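Local coordinates for lipopolysaccharide core heptose(I) kinase WaaP (Pseudomonas aeruginosa, PDB 6DFL), which phosphorylates the first heptose of the lipopolysaccharide inner core with ATP and magnesium, and also acts as a protein-tyrosine kinase that autophosphorylates, at residues A157-D163 and L189-R195; A75-W79 and A95-E100; R138-L143 and V177-F182. All coordinates share one frame; numbering follows the deposited sequence.

Interaction 1. Residues A157-D163 and L189-R195; sequences AGVNHRD and LHRAQTR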
ATOM      1  N   ALA A 157       7.777  -0.134  11.814  1.00 59.80           N
ATOM      2  CA  ALA A 157       8.565  -1.248  12.304  1.00 57.60           C
ATOM      3  C   ALA A 157      10.023  -1.119  11.897  1.00 59.29           C
ATOM      4  O   ALA A 157      10.811  -2.018  12.191  1.00 61.10           O
ATOM      5  CB  ALA A 157       7.962  -2.581  11.853  1.00 60.32           C
ATOM      6  N   GLY A 158      10.412   0.001  11.289  1.00 56.53           N
ATOM      7  CA  GLY A 158      11.797   0.242  10.920  1.00 58.81           C
ATOM      8  C   GLY A 158      12.199  -0.170   9.511  1.00 65.97           C
ATOM      9  O   GLY A 158      13.401  -0.143   9.191  1.00 61.11           O
ATOM     10  N   VAL A 159      11.239  -0.513   8.655  1.00 62.53           N
ATOM     11  CA  VAL A 159      11.510  -0.958   7.293  1.00 65.61           C
ATOM     12  C   VAL A 159      10.980   0.084   6.326  1.00 67.16           C
ATOM     13  O   VAL A 159       9.791   0.416   6.366  1.00 67.84           O
ATOM     14  CB  VAL A 159      10.861  -2.316   7.006  1.00 60.89           C
ATOM     15  CG1 VAL A 159      10.943  -2.615   5.517  1.00 70.09           C
ATOM     16  CG2 VAL A 159      11.541  -3.391   7.792  1.00 58.41           C
ATOM     17  N   ASN A 160      11.846   0.590   5.453  1.00 63.19           N
ATOM     18  CA  ASN A 160      11.397   1.339   4.291  1.00 65.37           C
ATOM     19  C   ASN A 160      11.615   0.496   3.029  1.00 71.24           C
ATOM     20  O   ASN A 160      12.638  -0.183   2.873  1.00 66.21           O
ATOM     21  CB  ASN A 160      12.089   2.706   4.176  1.00 62.56           C
ATOM     22  CG  ASN A 160      13.577   2.599   3.967  1.00 68.94           C
ATOM     23  OD1 ASN A 160      14.300   2.264   4.896  1.00 68.31           O
ATOM     24  ND2 ASN A 160      14.055   2.900   2.737  1.00 69.05           N
ATOM     25  N   HIS A 161      10.632   0.533   2.139  1.00 71.10           N
ATOM     26  CA  HIS A 161      10.594  -0.429   1.054  1.00 69.21           C
ATOM     27  C   HIS A 161      11.667  -0.150   0.021  1.00 66.45           C
ATOM     28  O   HIS A 161      12.471  -1.028  -0.280  1.00 64.36           O
ATOM     29  CB  HIS A 161       9.231  -0.425   0.388  1.00 68.82           C
ATOM     30  CG  HIS A 161       8.986  -1.637  -0.429  1.00 72.28           C
ATOM     31  ND1 HIS A 161       7.932  -2.491  -0.197  1.00 75.57           N
ATOM     32  CD2 HIS A 161       9.692  -2.170  -1.453  1.00 69.15           C
ATOM     33  CE1 HIS A 161       7.982  -3.484  -1.067  1.00 71.50           C
ATOM     34  NE2 HIS A 161       9.044  -3.318  -1.834  1.00 71.94           N
ATOM     35  N   ARG A 162      11.671   1.068  -0.523  1.00 66.72           N
ATOM     36  CA  ARG A 162      12.561   1.582  -1.565  1.00 68.66           C
ATOM     37  C   ARG A 162      12.017   1.279  -2.952  1.00 66.55           C
ATOM     38  O   ARG A 162      12.349   1.974  -3.909  1.00 70.38           O
ATOM     39  CB  ARG A 162      13.978   1.058  -1.435  1.00 69.59           C
ATOM     40  CG  ARG A 162      14.731   1.731  -0.347  1.00 63.97           C
ATOM     41  CD  ARG A 162      16.188   1.681  -0.609  1.00 69.82           C
ATOM     42  NE  ARG A 162      16.592   2.753  -1.520  1.00 80.29           N
ATOM     43  CZ  ARG A 162      17.853   2.999  -1.857  1.00 73.87           C
ATOM     44  NH1 ARG A 162      18.820   2.243  -1.358  1.00 69.10           N
ATOM     45  NH2 ARG A 162      18.139   4.013  -2.659  1.00 78.84           N
ATOM     46  N   ASP A 163      11.143   0.290  -3.062  1.00 66.16           N
ATOM     47  CA  ASP A 163      10.343   0.050  -4.250  1.00 62.65           C
ATOM     48  C   ASP A 163       8.876  -0.107  -3.884  1.00 68.41           C
ATOM     49  O   ASP A 163       8.224  -1.111  -4.195  1.00 62.00           O
ATOM     50  CB  ASP A 163      10.889  -1.174  -4.964  1.00 71.64           C
ATOM     51  CG  ASP A 163      12.274  -0.930  -5.495  1.00 67.86           C
ATOM     52  OD1 ASP A 163      12.418  -0.019  -6.332  1.00 71.18           O
ATOM     53  OD2 ASP A 163      13.212  -1.604  -5.046  1.00 70.12           O
ATOM     54  N   LEU A 189      11.352  -7.028  -1.641  1.00 72.20           N
ATOM     55  CA  LEU A 189      12.051  -6.212  -0.663  1.00 67.39           C
ATOM     56  C   LEU A 189      13.551  -6.201  -0.931  1.00 68.62           C
ATOM     57  O   LEU A 189      14.349  -6.010  -0.009  1.00 63.37           O
ATOM     58  CB  LEU A 189      11.712  -6.719   0.737  1.00 59.69           C
ATOM     59  CG  LEU A 189      10.210  -6.564   1.014  1.00 63.72           C
ATOM     60  CD1 LEU A 189       9.703  -7.520   2.055  1.00 62.64           C
ATOM     61  CD2 LEU A 189       9.927  -5.153   1.450  1.00 65.40           C
ATOM     62  N   HIS A 190      13.946  -6.386  -2.192  1.00 63.37           N
ATOM     63  CA  HIS A 190      15.341  -6.712  -2.482  1.00 67.03           C
ATOM     64  C   HIS A 190      16.280  -5.567  -2.119  1.00 65.12           C
ATOM     65  O   HIS A 190      17.441  -5.814  -1.775  1.00 69.00           O
ATOM     66  CB  HIS A 190      15.492  -7.104  -3.957  1.00 71.54           C
ATOM     67  CG  HIS A 190      15.467  -5.937  -4.884  1.00 72.93           C
ATOM     68  ND1 HIS A 190      14.311  -5.244  -5.177  1.00 75.25           N
ATOM     69  CD2 HIS A 190      16.465  -5.294  -5.527  1.00 76.08           C
ATOM     70  CE1 HIS A 190      14.595  -4.234  -5.978  1.00 75.57           C
ATOM     71  NE2 HIS A 190      15.895  -4.246  -6.210  1.00 81.13           N
ATOM     72  N   ARG A 191      15.782  -4.324  -2.156  1.00 65.25           N
ATOM     73  CA  ARG A 191      16.466  -3.110  -1.710  1.00 68.86           C
ATOM     74  C   ARG A 191      15.953  -2.554  -0.371  1.00 70.85           C
ATOM     75  O   ARG A 191      16.266  -1.408  -0.038  1.00 66.22           O
ATOM     76  CB  ARG A 191      16.293  -1.989  -2.734  1.00 66.87           C
ATOM     77  CG  ARG A 191      16.956  -2.179  -4.049  1.00 76.55           C
ATOM     78  CD  ARG A 191      17.162  -0.817  -4.688  1.00 77.39           C
ATOM     79  NE  ARG A 191      15.913  -0.166  -5.058  1.00 73.68           N
ATOM     80  CZ  ARG A 191      15.833   1.095  -5.463  1.00 70.82           C
ATOM     81  NH1 ARG A 191      16.927   1.841  -5.532  1.00 72.53           N
ATOM     82  NH2 ARG A 191      14.654   1.609  -5.787  1.00 66.18           N
ATOM     83  N   ALA A 192      15.133  -3.293   0.365  1.00 64.77           N
ATOM     84  CA  ALA A 192      14.558  -2.741   1.574  1.00 67.05           C
ATOM     85  C   ALA A 192      15.618  -2.539   2.647  1.00 70.30           C
ATOM     86  O   ALA A 192      16.497  -3.383   2.864  1.00 69.56           O
ATOM     87  CB  ALA A 192      13.447  -3.651   2.118  1.00 65.05           C
ATOM     88  N   GLN A 193      15.490  -1.424   3.356  1.00 67.90           N
ATOM     89  CA  GLN A 193      16.366  -1.081   4.463  1.00 65.84           C
ATOM     90  C   GLN A 193      15.651  -1.265   5.797  1.00 71.51           C
ATOM     91  O   GLN A 193      14.530  -0.760   6.000  1.00 63.60           O
ATOM     92  CB  GLN A 193      16.853   0.347   4.317  1.00 66.09           C
ATOM     93  CG  GLN A 193      17.575   0.544   3.035  1.00 68.37           C
ATOM     94  CD  GLN A 193      17.961   1.970   2.850  1.00 73.70           C
ATOM     95  OE1 GLN A 193      17.323   2.876   3.417  1.00 68.49           O
ATOM     96  NE2 GLN A 193      19.012   2.201   2.059  1.00 68.76           N
ATOM     97  N   THR A 194      16.329  -1.958   6.710  1.00 66.70           N
ATOM     98  CA  THR A 194      15.780  -2.328   7.998  1.00 63.64           C
ATOM     99  C   THR A 194      16.594  -1.674   9.092  1.00 71.53           C
ATOM    100  O   THR A 194      17.806  -1.918   9.197  1.00 65.58           O
ATOM    101  CB  THR A 194      15.807  -3.834   8.173  1.00 60.89           C
ATOM    102  OG1 THR A 194      15.180  -4.433   7.042  1.00 73.33           O
ATOM    103  CG2 THR A 194      15.113  -4.245   9.465  1.00 63.33           C
ATOM    104  N   ARG A 195      15.919  -0.873   9.916  1.00 64.58           N
ATOM    105  CA  ARG A 195      16.541  -0.191  11.034  1.00 68.73           C
ATOM    106  C   ARG A 195      15.648  -0.351  12.239  1.00 69.30           C
ATOM    107  O   ARG A 195      14.581  -0.974  12.172  1.00 66.84           O
ATOM    108  CB  ARG A 195      16.770   1.288  10.724  1.00 69.38           C
ATOM    109  CG  ARG A 195      17.547   1.564   9.463  1.00 68.43           C
ATOM    110  CD  ARG A 195      17.465   3.034   9.149  1.00 69.38           C
ATOM    111  NE  ARG A 195      18.346   3.393   8.047  1.00 71.85           N
ATOM    112  CZ  ARG A 195      17.959   3.534   6.781  1.00 67.84           C
ATOM    113  NH1 ARG A 195      16.691   3.343   6.446  1.00 66.15           N
ATOM    114  NH2 ARG A 195      18.855   3.873   5.854  1.00 66.99           N
TER
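Asn160 and Gln193 form the hydrogen-bonded pair of a short antiparallel two-strand ladder, at the place of the beta6-beta9 pairing in protein kinases. His161-Arg162-Asp163 is the HRD motif of the catalytic loop, and Asp163 is probably the catalytic aspartate, as in related kinases. The tight part is backbone and apolar. Asn160 N reaches Gln193 O at 3.1 Å, Gln193 N returns a bond to Asn160 O, and Arg195 N meets Gly158 O at 2.7 Å. Gly158 ends the preceding helix in a Schellman motif. Leu189 CD2 sits over one face of the His161 ring, 3.7 Å from its centroid, while His161 NE2 is bonded to Asp188 O.

Two polar groupings are looser. Asn160 ND2 gives Gln193 OE1 a weak bond of 3.3 Å, and OE1 also accepts from Arg195 NH2. On the partly exposed side, the guanidiniums of Arg162 and Arg191 lie flat on each other, centres 4.6 Å apart and planes at 24°. Arg191 nevertheless grips Asp163 firmly: its chain bends at chi3 (-67°), turning NE and NH2 to the carboxylate. NH2 of Arg191 approaches Asp163 OD1 at 2.8 Å from above the carboxylate plane, and NE reaches OD2 at 3.1 Å on its syn side.

Interaction 2. Residues A75-W79 and A95-E100; sequences ARQEW and AVAYGE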
ATOM      1  N   ALA A  75      21.557 -10.283  -0.745  1.00 73.55           N
ATOM      2  CA  ALA A  75      20.311 -10.832  -0.218  1.00 73.37           C
ATOM      3  C   ALA A  75      19.991 -10.372   1.203  1.00 70.94           C
ATOM      4  O   ALA A  75      18.868 -10.596   1.676  1.00 69.97           O
ATOM      5  CB  ALA A  75      20.369 -12.355  -0.233  1.00 70.66           C
ATOM      6  N   ARG A  76      20.949  -9.764   1.895  1.00 70.38           N
ATOM      7  CA  ARG A  76      20.726  -9.373   3.280  1.00 71.78           C
ATOM      8  C   ARG A  76      19.554  -8.412   3.394  1.00 71.69           C
ATOM      9  O   ARG A  76      18.729  -8.546   4.307  1.00 68.58           O
ATOM     10  CB  ARG A  76      21.995  -8.747   3.841  1.00 70.77           C
ATOM     11  CG  ARG A  76      21.922  -8.304   5.262  1.00 74.07           C
ATOM     12  CD  ARG A  76      23.227  -7.647   5.635  1.00 75.10           C
ATOM     13  NE  ARG A  76      24.342  -8.585   5.574  1.00 77.30           N
ATOM     14  CZ  ARG A  76      25.594  -8.265   5.875  1.00 77.63           C
ATOM     15  NH1 ARG A  76      25.875  -7.026   6.256  1.00 77.67           N
ATOM     16  NH2 ARG A  76      26.560  -9.178   5.801  1.00 76.81           N
ATOM     17  N   GLN A  77      19.443  -7.462   2.461  1.00 71.38           N
ATOM     18  CA  GLN A  77      18.383  -6.462   2.531  1.00 72.62           C
ATOM     19  C   GLN A  77      17.009  -7.117   2.606  1.00 71.66           C
ATOM     20  O   GLN A  77      16.238  -6.870   3.544  1.00 73.84           O
ATOM     21  CB  GLN A  77      18.453  -5.522   1.333  1.00 71.95           C
ATOM     22  CG  GLN A  77      19.384  -4.365   1.519  1.00 74.30           C
ATOM     23  CD  GLN A  77      20.827  -4.778   1.443  1.00 88.49           C
ATOM     24  OE1 GLN A  77      21.212  -5.644   0.641  1.00 91.83           O
ATOM     25  NE2 GLN A  77      21.649  -4.160   2.274  1.00 93.93           N
ATOM     26  N   GLU A  78      16.680  -7.933   1.609  1.00 69.50           N
ATOM     27  CA  GLU A  78      15.431  -8.681   1.626  1.00 71.02           C
ATOM     28  C   GLU A  78      15.276  -9.491   2.910  1.00 68.33           C
ATOM     29  O   GLU A  78      14.194  -9.521   3.505  1.00 69.61           O
ATOM     30  CB  GLU A  78      15.371  -9.592   0.405  1.00 62.56           C
ATOM     31  CG  GLU A  78      13.985 -10.048   0.024  1.00 68.80           C
ATOM     32  CD  GLU A  78      13.988 -10.840  -1.278  1.00 78.45           C
ATOM     33  OE1 GLU A  78      15.039 -10.845  -1.964  1.00 71.37           O
ATOM     34  OE2 GLU A  78      12.948 -11.459  -1.605  1.00 80.45           O
ATOM     35  N   TRP A  79      16.344 -10.162   3.352  1.00 65.53           N
ATOM     36  CA  TRP A  79      16.187 -11.119   4.447  1.00 64.90           C
ATOM     37  C   TRP A  79      15.809 -10.427   5.748  1.00 69.35           C
ATOM     38  O   TRP A  79      14.967 -10.935   6.495  1.00 67.05           O
ATOM     39  CB  TRP A  79      17.463 -11.930   4.644  1.00 66.20           C
ATOM     40  CG  TRP A  79      17.537 -12.651   5.968  1.00 66.62           C
ATOM     41  CD1 TRP A  79      18.222 -12.257   7.071  1.00 68.94           C
ATOM     42  CD2 TRP A  79      16.907 -13.906   6.313  1.00 65.59           C
ATOM     43  NE1 TRP A  79      18.068 -13.190   8.090  1.00 67.13           N
ATOM     44  CE2 TRP A  79      17.270 -14.209   7.643  1.00 65.00           C
ATOM     45  CE3 TRP A  79      16.073 -14.799   5.625  1.00 64.91           C
ATOM     46  CZ2 TRP A  79      16.831 -15.353   8.298  1.00 67.59           C
ATOM     47  CZ3 TRP A  79      15.640 -15.941   6.282  1.00 63.96           C
ATOM     48  CH2 TRP A  79      16.017 -16.202   7.609  1.00 70.28           C
ATOM     49  N   ALA A  95      10.605 -16.724   3.801  1.00 79.07           N
ATOM     50  CA  ALA A  95      11.953 -17.039   3.345  1.00 74.33           C
ATOM     51  C   ALA A  95      12.339 -18.415   3.863  1.00 77.47           C
ATOM     52  O   ALA A  95      12.392 -18.630   5.074  1.00 79.27           O
ATOM     53  CB  ALA A  95      12.947 -15.995   3.838  1.00 73.53           C
ATOM     54  N   VAL A  96      12.612 -19.340   2.946  1.00 78.92           N
ATOM     55  CA  VAL A  96      12.963 -20.705   3.329  1.00 80.54           C
ATOM     56  C   VAL A  96      14.458 -20.980   3.257  1.00 80.69           C
ATOM     57  O   VAL A  96      14.905 -22.024   3.759  1.00 85.21           O
ATOM     58  CB  VAL A  96      12.206 -21.737   2.468  1.00 85.91           C
ATOM     59  CG1 VAL A  96      10.735 -21.745   2.836  1.00 82.67           C
ATOM     60  CG2 VAL A  96      12.386 -21.430   0.973  1.00 81.97           C
ATOM     61  N   ALA A  97      15.249 -20.081   2.681  1.00 74.12           N
ATOM     62  CA  ALA A  97      16.687 -20.293   2.636  1.00 73.75           C
ATOM     63  C   ALA A  97      17.388 -18.959   2.417  1.00 71.58           C
ATOM     64  O   ALA A  97      16.912 -18.123   1.643  1.00 73.34           O
ATOM     65  CB  ALA A  97      17.069 -21.289   1.525  1.00 82.98           C
ATOM     66  N   TYR A  98      18.532 -18.789   3.081  1.00 68.02           N
ATOM     67  CA  TYR A  98      19.283 -17.546   3.056  1.00 69.54           C
ATOM     68  C   TYR A  98      20.735 -17.879   3.343  1.00 70.91           C
ATOM     69  O   TYR A  98      21.016 -18.783   4.131  1.00 72.83           O
ATOM     70  CB  TYR A  98      18.727 -16.551   4.089  1.00 72.92           C
ATOM     71  CG  TYR A  98      19.659 -15.409   4.431  1.00 71.89           C
ATOM     72  CD1 TYR A  98      19.888 -14.393   3.529  1.00 67.66           C
ATOM     73  CD2 TYR A  98      20.296 -15.343   5.662  1.00 72.27           C
ATOM     74  CE1 TYR A  98      20.711 -13.355   3.820  1.00 68.65           C
ATOM     75  CE2 TYR A  98      21.142 -14.285   5.970  1.00 73.37           C
ATOM     76  CZ  TYR A  98      21.342 -13.294   5.025  1.00 72.46           C
ATOM     77  OH  TYR A  98      22.170 -12.231   5.308  1.00 70.12           O
ATOM     78  N   GLY A  99      21.652 -17.161   2.708  1.00 70.50           N
ATOM     79  CA  GLY A  99      23.059 -17.412   2.963  1.00 71.68           C
ATOM     80  C   GLY A  99      23.933 -16.251   2.581  1.00 74.04           C
ATOM     81  O   GLY A  99      23.645 -15.523   1.623  1.00 74.34           O
ATOM     82  N   GLU A 100      25.022 -16.065   3.337  1.00 75.28           N
ATOM     83  CA  GLU A 100      26.091 -15.127   3.015  1.00 79.93           C
ATOM     84  C   GLU A 100      27.423 -15.772   3.358  1.00 87.44           C
ATOM     85  O   GLU A 100      27.565 -16.339   4.447  1.00 79.86           O
ATOM     86  CB  GLU A 100      25.985 -13.831   3.805  1.00 77.27           C
ATOM     87  CG  GLU A 100      24.947 -12.833   3.388  1.00 77.28           C
ATOM     88  CD  GLU A 100      24.926 -11.685   4.379  1.00 76.76           C
ATOM     89  OE1 GLU A 100      25.998 -11.390   4.941  1.00 80.69           O
ATOM     90  OE2 GLU A 100      23.847 -11.114   4.641  1.00 81.27           O
TER
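Trp79 and Tyr98 stack face to face where helix 76-87 packs on strand 95-101 of the five-stranded antiparallel sheet. This is the N-lobe of a protein-kinase fold, and the helix occupies the place of helix C; consistent with that, Glu78 of the helix forms a salt bridge with Lys51 on strand 48-53. The five-membered ring of the indole lies over the phenol with centroids 3.9 Å apart and planes only 3° from parallel. Trp79 holds CG anti to the backbone N (chi1 164°), Tyr98 does nearly the same, and the two side chains cross at about a right angle, each CB over the other's ring. Trp79 CB stands 3.9 Å from the Tyr98 centroid, and Tyr98 CB is 4.0 Å from the centroid of the indole six-membered ring, both as CH-pi contacts.

Ala95 approaches the indole differently, at its edge, with CB 3.6 Å from Trp79 CZ3. A classic beta bulge at Val96 and Ala97, which both face Val113, lets Ala95 and Tyr98 point at the helix together although they are three residues apart.

Beyond the phenol, the guanidinium of Arg76 meets the Glu100 carboxylate side-on in a salt bridge, NE toward OE2 and NH2 toward OE1, planes 26° apart. Its exact lengths are doubtful, because the model crowds Glu100 OE2 against the Tyr98 hydroxyl. Arg2 also packs against Glu100 and Tyr98, so two arginines neighbour the acidic side chain. Ala75 CB touches the phenol at Tyr98 CE1, 4.2 Å away.

Interaction 3. Residues R138-L143 and V177-F182; sequences RLKRAL and VSADDF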
ATOM      1  N   ARG A 138     -16.759   0.735  -1.742  1.00 84.01           N
ATOM      2  CA  ARG A 138     -16.280   0.229  -0.459  1.00 85.40           C
ATOM      3  C   ARG A 138     -15.072  -0.685  -0.644  1.00 81.88           C
ATOM      4  O   ARG A 138     -14.106  -0.603   0.123  1.00 76.29           O
ATOM      5  CB  ARG A 138     -17.405  -0.484   0.289  1.00 85.69           C
ATOM      6  CG  ARG A 138     -17.617   0.071   1.697  1.00 91.43           C
ATOM      7  CD  ARG A 138     -18.816  -0.549   2.418  1.00 91.52           C
ATOM      8  NE  ARG A 138     -18.522  -1.888   2.915  1.00 90.01           N
ATOM      9  CZ  ARG A 138     -18.973  -3.007   2.358  1.00 95.38           C
ATOM     10  NH1 ARG A 138     -18.649  -4.187   2.877  1.00 93.78           N
ATOM     11  NH2 ARG A 138     -19.753  -2.944   1.284  1.00 98.13           N
ATOM     12  N   LEU A 139     -15.098  -1.550  -1.663  1.00 83.32           N
ATOM     13  CA  LEU A 139     -13.909  -2.338  -1.974  1.00 81.63           C
ATOM     14  C   LEU A 139     -12.709  -1.436  -2.227  1.00 77.29           C
ATOM     15  O   LEU A 139     -11.611  -1.677  -1.708  1.00 75.43           O
ATOM     16  CB  LEU A 139     -14.148  -3.223  -3.190  1.00 80.76           C
ATOM     17  CG  LEU A 139     -12.895  -4.046  -3.482  1.00 82.66           C
ATOM     18  CD1 LEU A 139     -12.520  -4.855  -2.246  1.00 84.64           C
ATOM     19  CD2 LEU A 139     -13.118  -4.958  -4.664  1.00 78.74           C
ATOM     20  N   LYS A 140     -12.908  -0.385  -3.013  1.00 80.12           N
ATOM     21  CA  LYS A 140     -11.823   0.533  -3.320  1.00 76.75           C
ATOM     22  C   LYS A 140     -11.222   1.099  -2.042  1.00 72.46           C
ATOM     23  O   LYS A 140     -10.028   0.937  -1.772  1.00 71.71           O
ATOM     24  CB  LYS A 140     -12.343   1.644  -4.225  1.00 75.54           C
ATOM     25  CG  LYS A 140     -11.304   2.635  -4.660  1.00 74.21           C
ATOM     26  CD  LYS A 140     -11.980   3.729  -5.439  1.00 72.43           C
ATOM     27  CE  LYS A 140     -10.983   4.739  -5.924  1.00 75.78           C
ATOM     28  NZ  LYS A 140     -11.729   5.941  -6.383  1.00 79.21           N
ATOM     29  N   ARG A 141     -12.056   1.728  -1.212  1.00 77.14           N
ATOM     30  CA  ARG A 141     -11.547   2.382  -0.010  1.00 70.87           C
ATOM     31  C   ARG A 141     -10.910   1.380   0.953  1.00 66.33           C
ATOM     32  O   ARG A 141      -9.878   1.667   1.569  1.00 68.55           O
ATOM     33  CB  ARG A 141     -12.672   3.172   0.649  1.00 75.44           C
ATOM     34  CG  ARG A 141     -13.166   4.342  -0.211  1.00 75.33           C
ATOM     35  CD  ARG A 141     -14.209   5.166   0.549  1.00 83.76           C
ATOM     36  NE  ARG A 141     -15.577   4.713   0.318  1.00 83.11           N
ATOM     37  CZ  ARG A 141     -16.431   5.320  -0.500  1.00 81.32           C
ATOM     38  NH1 ARG A 141     -16.065   6.404  -1.179  1.00 73.86           N
ATOM     39  NH2 ARG A 141     -17.658   4.840  -0.632  1.00 85.40           N
ATOM     40  N   ALA A 142     -11.469   0.179   1.055  1.00 63.54           N
ATOM     41  CA  ALA A 142     -10.841  -0.835   1.894  1.00 63.62           C
ATOM     42  C   ALA A 142      -9.432  -1.175   1.414  1.00 72.49           C
ATOM     43  O   ALA A 142      -8.533  -1.385   2.240  1.00 72.25           O
ATOM     44  CB  ALA A 142     -11.710  -2.087   1.931  1.00 66.78           C
ATOM     45  N   LEU A 143      -9.209  -1.230   0.092  1.00 70.42           N
ATOM     46  CA  LEU A 143      -7.866  -1.508  -0.414  1.00 65.47           C
ATOM     47  C   LEU A 143      -6.928  -0.330  -0.174  1.00 62.62           C
ATOM     48  O   LEU A 143      -5.810  -0.509   0.318  1.00 62.53           O
ATOM     49  CB  LEU A 143      -7.931  -1.854  -1.899  1.00 67.83           C
ATOM     50  CG  LEU A 143      -8.498  -3.240  -2.158  1.00 71.64           C
ATOM     51  CD1 LEU A 143      -8.913  -3.393  -3.599  1.00 77.52           C
ATOM     52  CD2 LEU A 143      -7.473  -4.284  -1.800  1.00 71.77           C
ATOM     53  N   VAL A 177     -12.930 -12.022  -3.365  1.00 94.70           N
ATOM     54  CA  VAL A 177     -12.503 -10.774  -2.756  1.00 93.38           C
ATOM     55  C   VAL A 177     -13.714  -9.864  -2.594  1.00 93.89           C
ATOM     56  O   VAL A 177     -14.454  -9.632  -3.557  1.00 91.19           O
ATOM     57  CB  VAL A 177     -11.409 -10.106  -3.606  1.00 89.88           C
ATOM     58  CG1 VAL A 177     -11.110  -8.717  -3.095  1.00 88.58           C
ATOM     59  CG2 VAL A 177     -10.154 -10.961  -3.602  1.00 86.40           C
ATOM     60  N   SER A 178     -13.917  -9.349  -1.377  1.00 91.90           N
ATOM     61  CA  SER A 178     -14.943  -8.352  -1.099  1.00 89.84           C
ATOM     62  C   SER A 178     -14.356  -7.288  -0.184  1.00 92.56           C
ATOM     63  O   SER A 178     -13.243  -7.429   0.325  1.00 93.59           O
ATOM     64  CB  SER A 178     -16.166  -8.964  -0.425  1.00 92.63           C
ATOM     65  OG  SER A 178     -16.038  -8.836   0.986  1.00 93.65           O
ATOM     66  N   ALA A 179     -15.140  -6.231   0.063  1.00 89.54           N
ATOM     67  CA  ALA A 179     -14.660  -5.153   0.924  1.00 87.73           C
ATOM     68  C   ALA A 179     -14.493  -5.612   2.367  1.00 91.56           C
ATOM     69  O   ALA A 179     -13.769  -4.974   3.146  1.00 90.10           O
ATOM     70  CB  ALA A 179     -15.609  -3.958   0.861  1.00 85.57           C
ATOM     71  N   ASP A 180     -15.154  -6.699   2.749  1.00 93.13           N
ATOM     72  CA  ASP A 180     -15.117  -7.135   4.134  1.00 95.59           C
ATOM     73  C   ASP A 180     -14.105  -8.232   4.357  1.00 94.82           C
ATOM     74  O   ASP A 180     -13.742  -8.502   5.507  1.00 95.86           O
ATOM     75  CB  ASP A 180     -16.501  -7.609   4.581  1.00 93.62           C
ATOM     76  CG  ASP A 180     -17.519  -6.502   4.529  1.00 95.65           C
ATOM     77  OD1 ASP A 180     -17.206  -5.404   5.036  1.00 95.82           O
ATOM     78  OD2 ASP A 180     -18.607  -6.709   3.950  1.00 98.93           O
ATOM     79  N   ASP A 181     -13.617  -8.834   3.283  1.00 91.28           N
ATOM     80  CA  ASP A 181     -12.749  -9.995   3.397  1.00 92.13           C
ATOM     81  C   ASP A 181     -11.786  -9.998   2.207  1.00 94.36           C
ATOM     82  O   ASP A 181     -12.189 -10.288   1.074  1.00 92.43           O
ATOM     83  CB  ASP A 181     -13.584 -11.261   3.456  1.00 92.65           C
ATOM     84  CG  ASP A 181     -12.815 -12.425   4.002  1.00 99.59           C
ATOM     85  OD1 ASP A 181     -12.489 -12.387   5.214  1.00104.07           O
ATOM     86  OD2 ASP A 181     -12.529 -13.371   3.224  1.00103.20           O
ATOM     87  N   PHE A 182     -10.524  -9.653   2.478  1.00 94.57           N
ATOM     88  CA  PHE A 182      -9.419  -9.723   1.524  1.00 85.49           C
ATOM     89  C   PHE A 182      -8.116  -9.558   2.292  1.00 84.26           C
ATOM     90  O   PHE A 182      -8.076  -8.872   3.316  1.00 86.11           O
ATOM     91  CB  PHE A 182      -9.525  -8.646   0.439  1.00 84.16           C
ATOM     92  CG  PHE A 182      -9.371  -7.242   0.955  1.00 81.97           C
ATOM     93  CD1 PHE A 182     -10.479  -6.512   1.359  1.00 84.74           C
ATOM     94  CD2 PHE A 182      -8.123  -6.644   1.021  1.00 79.91           C
ATOM     95  CE1 PHE A 182     -10.352  -5.208   1.831  1.00 79.60           C
ATOM     96  CE2 PHE A 182      -7.982  -5.333   1.498  1.00 80.85           C
ATOM     97  CZ  PHE A 182      -9.105  -4.616   1.905  1.00 77.64           C
TER
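Arg138 reaches from helix 137-156 to Asp180 in the turn between strands 169-172 and 184-186, a beta-hairpin connection in the C-lobe of this kinase fold. The salt bridge rests on a single nitrogen: Arg138 NH1 lies 2.7 Å from Asp180 OD2 and gives OD1 a weak hydrogen bond of 2.9 Å. The Arg138 chain bends at chi3 (77°), which lays one guanidinium face on Ala179 CB, 3.8 Å from Arg138 CZ. Its NH2 has a long, weak ion pair with an acidic side chain of another protein chain.

Several polar groups of the turn are satisfied within it. Ser178 OG accepts from Asp180 N at 2.9 Å, an ST turn, and weakly from Asp181 N. Backbone bonds join Ser178 N to Asp181 O and Asp181 N to Ser178 O. On the helix, Arg138 O and Leu139 O take the amides of Ala142 and Leu143. Lys140 NZ forms salt bridges with Asp223 and with an acidic side chain of the other chain, and a hydrogen bond to Gly218 O; Arg141 NH2 bonds that chain's backbone.

Below the polar layer, Leu139 CD1 lies against the Ser178 backbone. Leu143, about 4 Å from the bound acyl phosphopantetheine, covers one face of the Phe182 ring, its CD2 3.5 Å from Phe182 CE2. Ala142 meets the CE1-CZ side, where Ala142 O sits 3.3 Å from Phe182 CZ at the ring edge.

The three contacts sample both lobes of the kinase fold. Along the chain interaction 2 closes before the others open, whereas interactions 1 and 3 cross, their segments alternating. Interactions 1 and 2 have centres 14 Å apart and touch: Gln77 CB on helix 76-87 lies 3.3 Å from Ala192 O, so the N-lobe helix rests directly on the stretch next to the catalytic loop. Interaction 3 is remote, its centre 26 Å from interaction 1 and 32 Å from interaction 2, on the opposite side of the chain's centre from the latter. Helix 137-156, followed by strand 159-160, connects that outer C-lobe packing, beside the bound acyl ligand, to the probable active site.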